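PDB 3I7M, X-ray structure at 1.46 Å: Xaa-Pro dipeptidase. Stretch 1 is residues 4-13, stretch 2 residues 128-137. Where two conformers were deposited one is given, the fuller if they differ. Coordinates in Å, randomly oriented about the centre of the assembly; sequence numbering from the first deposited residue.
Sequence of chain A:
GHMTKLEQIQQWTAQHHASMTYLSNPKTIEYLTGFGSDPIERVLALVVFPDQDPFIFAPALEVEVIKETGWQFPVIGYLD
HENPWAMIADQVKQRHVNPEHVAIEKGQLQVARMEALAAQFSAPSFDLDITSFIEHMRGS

Stretch 1, residues 4-13: TKLEQIQQWT
Stretch 2 128-137: LDITSFIEHM

Residues 5-13 and 131-136 are helices running nearly antiparallel (152° between N-to-C directions, axes 11.7 Å apart at closest approach), with CA pairs Lys5-Met137 8.4 Å, Ile9-Ile134 8.5 Å and Trp12-Phe133 8.4 Å. Helical phi/psi lie near -60/-43 except at His136 (-86/-13), at the end of the second helix, with Thr131 a little off at -52/-53; Ile130 (-94/4) leads into the second helix, which Asp129 caps, OD1 accepting from Thr131 N at 3.0 Å. No hydrogen bond crosses; the 477 Å² buried, both sides summed, comes from van der Waals and CH-pi contacts, chiefly between side chains, with a few to backbone oxygens.

Trp12 (chi1 t, chi2 96°) covers most, 127 Å², and points toward the second stretch. Ile130 (t, t) lies over its face: CG1 sits 3.7 Å from the six-membered ring centroid, 4° off the normal, a CH-pi contact that suits a flat indole and a branched aliphatic chain.

Phe133 (chi1 t, chi2 83°) meets the indole obliquely, planes at 36°, with Trp12 CD1 to Phe133 CD1 at 3.2 Å; Trp12 CB stands 4.0 Å from the Phe133 ring centroid. At that ring's edge lies Ile9 CG1, 4.1 Å from Phe133 CE2.

Selenomethionine Met137 (p, t, m) closes the other end. Its long, flexible chain brings CE to 3.6 Å from Lys5 O and SE to 4.2 Å from CG1 of buried Ile9 (m, t), whose CD1 meets Ile134 CD1 (m, m) at 4.1 Å.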

ATOM      1  N   THR A   4       2.253 -17.887   1.228  1.00 21.27           N
ATOM      2  CA  THR A   4       3.229 -16.825   0.744  1.00 19.71           C
ATOM      3  C   THR A   4       3.248 -15.615   1.724  1.00 17.98           C
ATOM      4  O   THR A   4       2.367 -15.460   2.521  1.00 17.61           O
ATOM      5  CB  THR A   4       2.909 -16.245  -0.676  1.00 21.02           C
ATOM      6  OG1 THR A   4       1.713 -15.464  -0.600  1.00 21.78           O
ATOM      7  CG2 THR A   4       2.742 -17.355  -1.763  1.00 20.92           C
ATOM      8  N   LYS A   5       4.301 -14.809   1.676  1.00 18.65           N
ATOM      9  CA  LYS A   5       4.387 -13.567   2.478  1.00 17.65           C
ATOM     10  C   LYS A   5       3.161 -12.664   2.264  1.00 17.23           C
ATOM     11  O   LYS A   5       2.576 -12.162   3.232  1.00 14.59           O
ATOM     12  CB  LYS A   5       5.616 -12.750   2.120  1.00 18.02           C
ATOM     13  CG  LYS A   5       6.991 -13.385   2.436  1.00 20.99           C
ATOM     14  CD  LYS A   5       8.083 -12.606   1.696  1.00 23.01           C
ATOM     15  CE  LYS A   5       9.464 -13.197   1.860  1.00 25.50           C
ATOM     16  NZ  LYS A   5      10.487 -12.297   1.251  1.00 25.77           N
ATOM     17  N   LEU A   6       2.772 -12.514   0.995  1.00 17.18           N
ATOM     18  CA  LEU A   6       1.570 -11.742   0.673  1.00 18.23           C
ATOM     19  C   LEU A   6       0.318 -12.351   1.212  1.00 17.53           C
ATOM     20  O   LEU A   6      -0.551 -11.622   1.736  1.00 16.13           O
ATOM     21  CB  LEU A   6       1.405 -11.544  -0.810  1.00 18.43           C
ATOM     22  CG  LEU A   6       2.259 -10.384  -1.254  1.00 23.77           C
ATOM     23  CD1 LEU A   6       2.529 -10.581  -2.767  1.00 27.90           C
ATOM     24  CD2 LEU A   6       1.611  -9.021  -0.818  1.00 24.85           C
ATOM     25  N   GLU A   7       0.186 -13.675   1.137  1.00 16.28           N
ATOM     26  CA  GLU A   7      -0.996 -14.317   1.765  1.00 16.01           C
ATOM     27  C   GLU A   7      -1.014 -14.178   3.304  1.00 13.55           C
ATOM     28  O   GLU A   7      -2.075 -14.020   3.911  1.00 13.04           O
ATOM     29  CB  GLU A   7      -1.181 -15.798   1.316  1.00 17.67           C
ATOM     30  CG  GLU A   7      -1.344 -15.938  -0.189  1.00 21.37           C
ATOM     31  CD  GLU A   7      -1.201 -17.377  -0.713  1.00 26.02           C
ATOM     32  OE1 GLU A   7      -0.432 -18.190  -0.156  1.00 27.75           O
ATOM     33  OE2 GLU A   7      -1.838 -17.650  -1.749  1.00 32.11           O
ATOM     34  N   GLN A   8       0.151 -14.203   3.954  1.00 13.72           N
ATOM     35  CA  GLN A   8       0.223 -13.924   5.352  1.00 13.99           C
ATOM     36  C   GLN A   8      -0.296 -12.525   5.694  1.00 12.66           C
ATOM     37  O   GLN A   8      -1.023 -12.363   6.681  1.00 13.49           O
ATOM     38  CB  GLN A   8       1.657 -14.077   5.876  1.00 13.87           C
ATOM     39  CG  GLN A   8       2.185 -15.530   5.903  1.00 17.20           C
ATOM     40  CD  GLN A   8       3.651 -15.570   6.342  1.00 20.33           C
ATOM     41  OE1 GLN A   8       3.972 -15.225   7.464  1.00 22.95           O
ATOM     42  NE2 GLN A   8       4.535 -15.992   5.455  1.00 28.84           N
ATOM     43  N   ILE A   9       0.078 -11.536   4.880  1.00 12.89           N
ATOM     44  CA  ILE A   9      -0.445 -10.177   5.121  1.00 11.75           C
ATOM     45  C   ILE A   9      -1.914 -10.073   4.855  1.00 12.55           C
ATOM     46  O   ILE A   9      -2.632  -9.396   5.594  1.00 11.55           O
ATOM     47  CB  ILE A   9       0.343  -9.143   4.317  1.00 11.09           C
ATOM     48  CG1 ILE A   9       1.785  -9.141   4.810  1.00 14.24           C
ATOM     49  CG2 ILE A   9      -0.153  -7.707   4.575  1.00 13.07           C
ATOM     50  CD1 ILE A   9       2.779  -8.509   3.893  1.00 16.05           C
ATOM     51  N   GLN A  10      -2.368 -10.735   3.800  0.60 12.71           N
ATOM     52  CA  GLN A  10      -3.787 -10.741   3.533  0.60 12.64           C
ATOM     53  C   GLN A  10      -4.552 -11.347   4.691  0.60 12.29           C
ATOM     54  O   GLN A  10      -5.585 -10.829   5.112  0.60 11.72           O
ATOM     55  CB  GLN A  10      -4.043 -11.505   2.227  0.60 12.58           C
ATOM     56  CG  GLN A  10      -5.488 -11.731   1.984  0.60 14.73           C
ATOM     57  CD  GLN A  10      -5.686 -12.291   0.598  0.60 15.26           C
ATOM     58  OE1 GLN A  10      -5.448 -13.478   0.361  0.60 19.33           O
ATOM     59  NE2 GLN A  10      -6.052 -11.425  -0.344  0.60 17.20           N
ATOM     60  N   GLN A  11      -4.013 -12.436   5.226  0.60 13.00           N
ATOM     61  CA  GLN A  11      -4.675 -13.112   6.332  0.60 13.09           C
ATOM     62  C   GLN A  11      -4.767 -12.210   7.572  0.60 11.94           C
ATOM     63  O   GLN A  11      -5.795 -12.123   8.266  0.60 13.07           O
ATOM     64  CB  GLN A  11      -3.940 -14.431   6.647  0.60 13.33           C
ATOM     65  CG  GLN A  11      -4.546 -15.220   7.775  0.60 17.37           C
ATOM     66  CD  GLN A  11      -3.658 -16.362   8.216  0.60 21.08           C
ATOM     67  OE1 GLN A  11      -2.853 -16.227   9.155  0.60 23.64           O
ATOM     68  NE2 GLN A  11      -3.800 -17.502   7.549  0.60 24.23           N
ATOM     69  N   TRP A  12      -3.663 -11.528   7.849  1.00 10.91           N
ATOM     70  CA  TRP A  12      -3.573 -10.602   8.982  1.00 10.83           C
ATOM     71  C   TRP A  12      -4.622  -9.512   8.818  1.00 11.42           C
ATOM     72  O   TRP A  12      -5.313  -9.150   9.754  1.00 10.13           O
ATOM     73  CB  TRP A  12      -2.140 -10.021   9.103  1.00 11.57           C
ATOM     74  CG  TRP A  12      -1.941  -9.093  10.248  1.00 11.34           C
ATOM     75  CD1 TRP A  12      -1.435  -9.385  11.467  1.00 11.85           C
ATOM     76  CD2 TRP A  12      -2.278  -7.665  10.301  1.00  9.42           C
ATOM     77  NE1 TRP A  12      -1.390  -8.252  12.254  1.00 12.00           N
ATOM     78  CE2 TRP A  12      -1.923  -7.196  11.568  1.00 11.10           C
ATOM     79  CE3 TRP A  12      -2.787  -6.755   9.368  1.00 11.01           C
ATOM     80  CZ2 TRP A  12      -2.106  -5.868  11.950  1.00 10.98           C
ATOM     81  CZ3 TRP A  12      -3.006  -5.473   9.750  1.00 11.38           C
ATOM     82  CH2 TRP A  12      -2.681  -5.022  11.044  1.00 11.83           C
ATOM     83  N   THR A  13      -4.689  -8.996   7.588  1.00 11.35           N
ATOM     84  CA  THR A  13      -5.650  -7.935   7.259  1.00 11.26           C
ATOM     85  C   THR A  13      -7.098  -8.413   7.558  1.00 10.86           C
ATOM     86  O   THR A  13      -7.869  -7.735   8.179  1.00 11.83           O
ATOM     87  CB  THR A  13      -5.477  -7.559   5.816  1.00 11.48           C
ATOM     88  OG1 THR A  13      -4.098  -7.156   5.608  1.00 11.82           O
ATOM     89  CG2 THR A  13      -6.373  -6.426   5.408  1.00 13.70           C
ATOM     90  N   LEU A 128      -5.294   0.847  13.018  1.00  9.81           N
ATOM     91  CA  LEU A 128      -4.556  -0.415  12.959  1.00  9.43           C
ATOM     92  C   LEU A 128      -3.088  -0.189  12.527  1.00  8.29           C
ATOM     93  O   LEU A 128      -2.828   0.558  11.570  1.00  9.27           O
ATOM     94  CB  LEU A 128      -5.185  -1.346  11.938  1.00 10.15           C
ATOM     95  CG  LEU A 128      -6.533  -1.955  12.302  1.00 11.57           C
ATOM     96  CD1 LEU A 128      -7.093  -2.704  11.108  1.00 11.52           C
ATOM     97  CD2 LEU A 128      -6.461  -2.908  13.475  1.00 12.52           C
ATOM     98  N   ASP A 129      -2.144  -0.847  13.183  1.00  8.33           N
ATOM     99  CA  ASP A 129      -0.721  -0.689  12.964  1.00  7.67           C
ATOM    100  C   ASP A 129      -0.177  -2.063  12.666  1.00  8.51           C
ATOM    101  O   ASP A 129      -0.253  -2.960  13.479  1.00  8.78           O
ATOM    102  CB  ASP A 129      -0.058  -0.055  14.186  1.00  8.81           C
ATOM    103  CG  ASP A 129       1.357   0.376  13.933  1.00 11.74           C
ATOM    104  OD1 ASP A 129       1.865   0.175  12.822  1.00 10.07           O
ATOM    105  OD2 ASP A 129       1.937   0.962  14.871  1.00 12.28           O
ATOM    106  N   ILE A 130       0.380  -2.226  11.472  1.00  6.69           N
ATOM    107  CA  ILE A 130       1.012  -3.480  11.055  1.00  8.07           C
ATOM    108  C   ILE A 130       2.519  -3.495  11.302  1.00  7.46           C
ATOM    109  O   ILE A 130       3.170  -4.510  11.033  1.00  9.16           O
ATOM    110  CB  ILE A 130       0.647  -3.840   9.590  1.00  6.50           C
ATOM    111  CG1 ILE A 130       0.810  -5.320   9.292  1.00  7.77           C
ATOM    112  CG2 ILE A 130       1.372  -2.897   8.584  1.00  8.53           C
ATOM    113  CD1 ILE A 130       0.228  -5.739   7.970  1.00  8.68           C
ATOM    114  N   THR A 131       3.038  -2.428  11.936  1.00  9.56           N
ATOM    115  CA  THR A 131       4.487  -2.300  12.174  1.00 10.59           C
ATOM    116  C   THR A 131       5.069  -3.561  12.849  1.00 10.86           C
ATOM    117  O   THR A 131       6.021  -4.150  12.358  1.00 11.28           O
ATOM    118  CB  THR A 131       4.787  -1.059  13.000  1.00 11.41           C
ATOM    119  OG1 THR A 131       4.467   0.080  12.206  1.00 10.84           O
ATOM    120  CG2 THR A 131       6.322  -1.013  13.386  1.00 12.24           C
ATOM    121  N   SER A 132       4.467  -3.968  13.966  1.00 10.79           N
ATOM    122  CA  SER A 132       4.981  -5.088  14.735  0.60 10.82           C
ATOM    123  C   SER A 132       4.885  -6.406  13.950  1.00 10.06           C
ATOM    124  O   SER A 132       5.816  -7.257  13.994  1.00 10.58           O
ATOM    125  CB  SER A 132       4.224  -5.202  16.048  0.60 11.49           C
ATOM    126  OG  SER A 132       4.625  -6.364  16.723  0.60 13.97           O
ATOM    127  N   PHE A 133       3.747  -6.631  13.275  1.00  8.98           N
ATOM    128  CA  PHE A 133       3.526  -7.851  12.473  1.00  8.86           C
ATOM    129  C   PHE A 133       4.637  -7.981  11.364  1.00  9.40           C
ATOM    130  O   PHE A 133       5.295  -9.036  11.173  1.00 11.13           O
ATOM    131  CB  PHE A 133       2.152  -7.926  11.871  1.00  9.64           C
ATOM    132  CG  PHE A 133       1.927  -9.158  10.972  1.00  9.17           C
ATOM    133  CD1 PHE A 133       1.586 -10.395  11.509  1.00 11.34           C
ATOM    134  CD2 PHE A 133       2.044  -9.085   9.604  1.00 10.12           C
ATOM    135  CE1 PHE A 133       1.418 -11.517  10.694  1.00 10.34           C
ATOM    136  CE2 PHE A 133       1.853 -10.186   8.799  1.00 13.15           C
ATOM    137  CZ  PHE A 133       1.535 -11.410   9.350  1.00 13.20           C
ATOM    138  N   ILE A 134       4.894  -6.874  10.666  1.00  9.95           N
ATOM    139  CA  ILE A 134       5.918  -6.872   9.626  1.00 11.75           C
ATOM    140  C   ILE A 134       7.286  -7.136  10.286  1.00 13.79           C
ATOM    141  O   ILE A 134       8.136  -7.846   9.714  1.00 15.74           O
ATOM    142  CB  ILE A 134       5.928  -5.536   8.846  1.00 10.87           C
ATOM    143  CG1 ILE A 134       4.641  -5.296   8.040  1.00 11.60           C
ATOM    144  CG2 ILE A 134       7.259  -5.441   8.015  1.00 13.04           C
ATOM    145  CD1 ILE A 134       4.219  -6.374   7.070  1.00 11.08           C
ATOM    146  N   GLU A 135       7.554  -6.533  11.442  1.00 15.23           N
ATOM    147  CA  GLU A 135       8.845  -6.661  12.168  0.60 17.83           C
ATOM    148  C   GLU A 135       9.138  -8.146  12.444  1.00 17.79           C
ATOM    149  O   GLU A 135      10.303  -8.621  12.354  1.00 19.04           O
ATOM    150  CB  GLU A 135       8.748  -5.934  13.524  0.60 18.80           C
ATOM    151  CG  GLU A 135       9.717  -4.796  13.783  0.60 22.23           C
ATOM    152  CD  GLU A 135       9.133  -3.688  14.705  0.60 25.03           C
ATOM    153  OE1 GLU A 135       9.535  -2.507  14.563  0.60 26.93           O
ATOM    154  OE2 GLU A 135       8.287  -3.988  15.587  0.60 25.52           O
ATOM    155  N   HIS A 136       8.086  -8.898  12.809  1.00 18.92           N
ATOM    156  CA  HIS A 136       8.210 -10.319  13.217  1.00 21.60           C
ATOM    157  C   HIS A 136       8.192 -11.326  12.110  1.00 22.95           C
ATOM    158  O   HIS A 136       8.536 -12.490  12.345  1.00 22.93           O
ATOM    159  CB  HIS A 136       7.138 -10.744  14.242  1.00 21.70           C
ATOM    160  CG  HIS A 136       7.146  -9.908  15.474  1.00 26.04           C
ATOM    161  ND1 HIS A 136       5.996  -9.591  16.165  1.00 30.22           N
ATOM    162  CD2 HIS A 136       8.162  -9.274  16.107  1.00 30.38           C
ATOM    163  CE1 HIS A 136       6.311  -8.821  17.192  1.00 33.65           C
ATOM    164  NE2 HIS A 136       7.618  -8.616  17.179  1.00 32.20           N
HETATM  165  N   MSE A 137       7.821 -10.934  10.902  1.00 25.02           N
HETATM  166  CA  MSE A 137       8.091 -11.770   9.755  1.00 27.07           C
HETATM  167  C   MSE A 137       9.347 -11.178   9.073  1.00 28.24           C
HETATM  168  O   MSE A 137      10.454 -11.703   9.150  1.00 29.29           O
HETATM  169  CB  MSE A 137       6.902 -11.784   8.799  1.00 27.93           C
HETATM  170  CG  MSE A 137       6.915 -10.619   7.851  1.00 26.77           C
HETATM  171 SE   MSE A 137       5.282 -10.143   6.872  0.60 24.73          SE
HETATM  172  CE  MSE A 137       4.933 -11.787   5.906  1.00 22.40           C
TER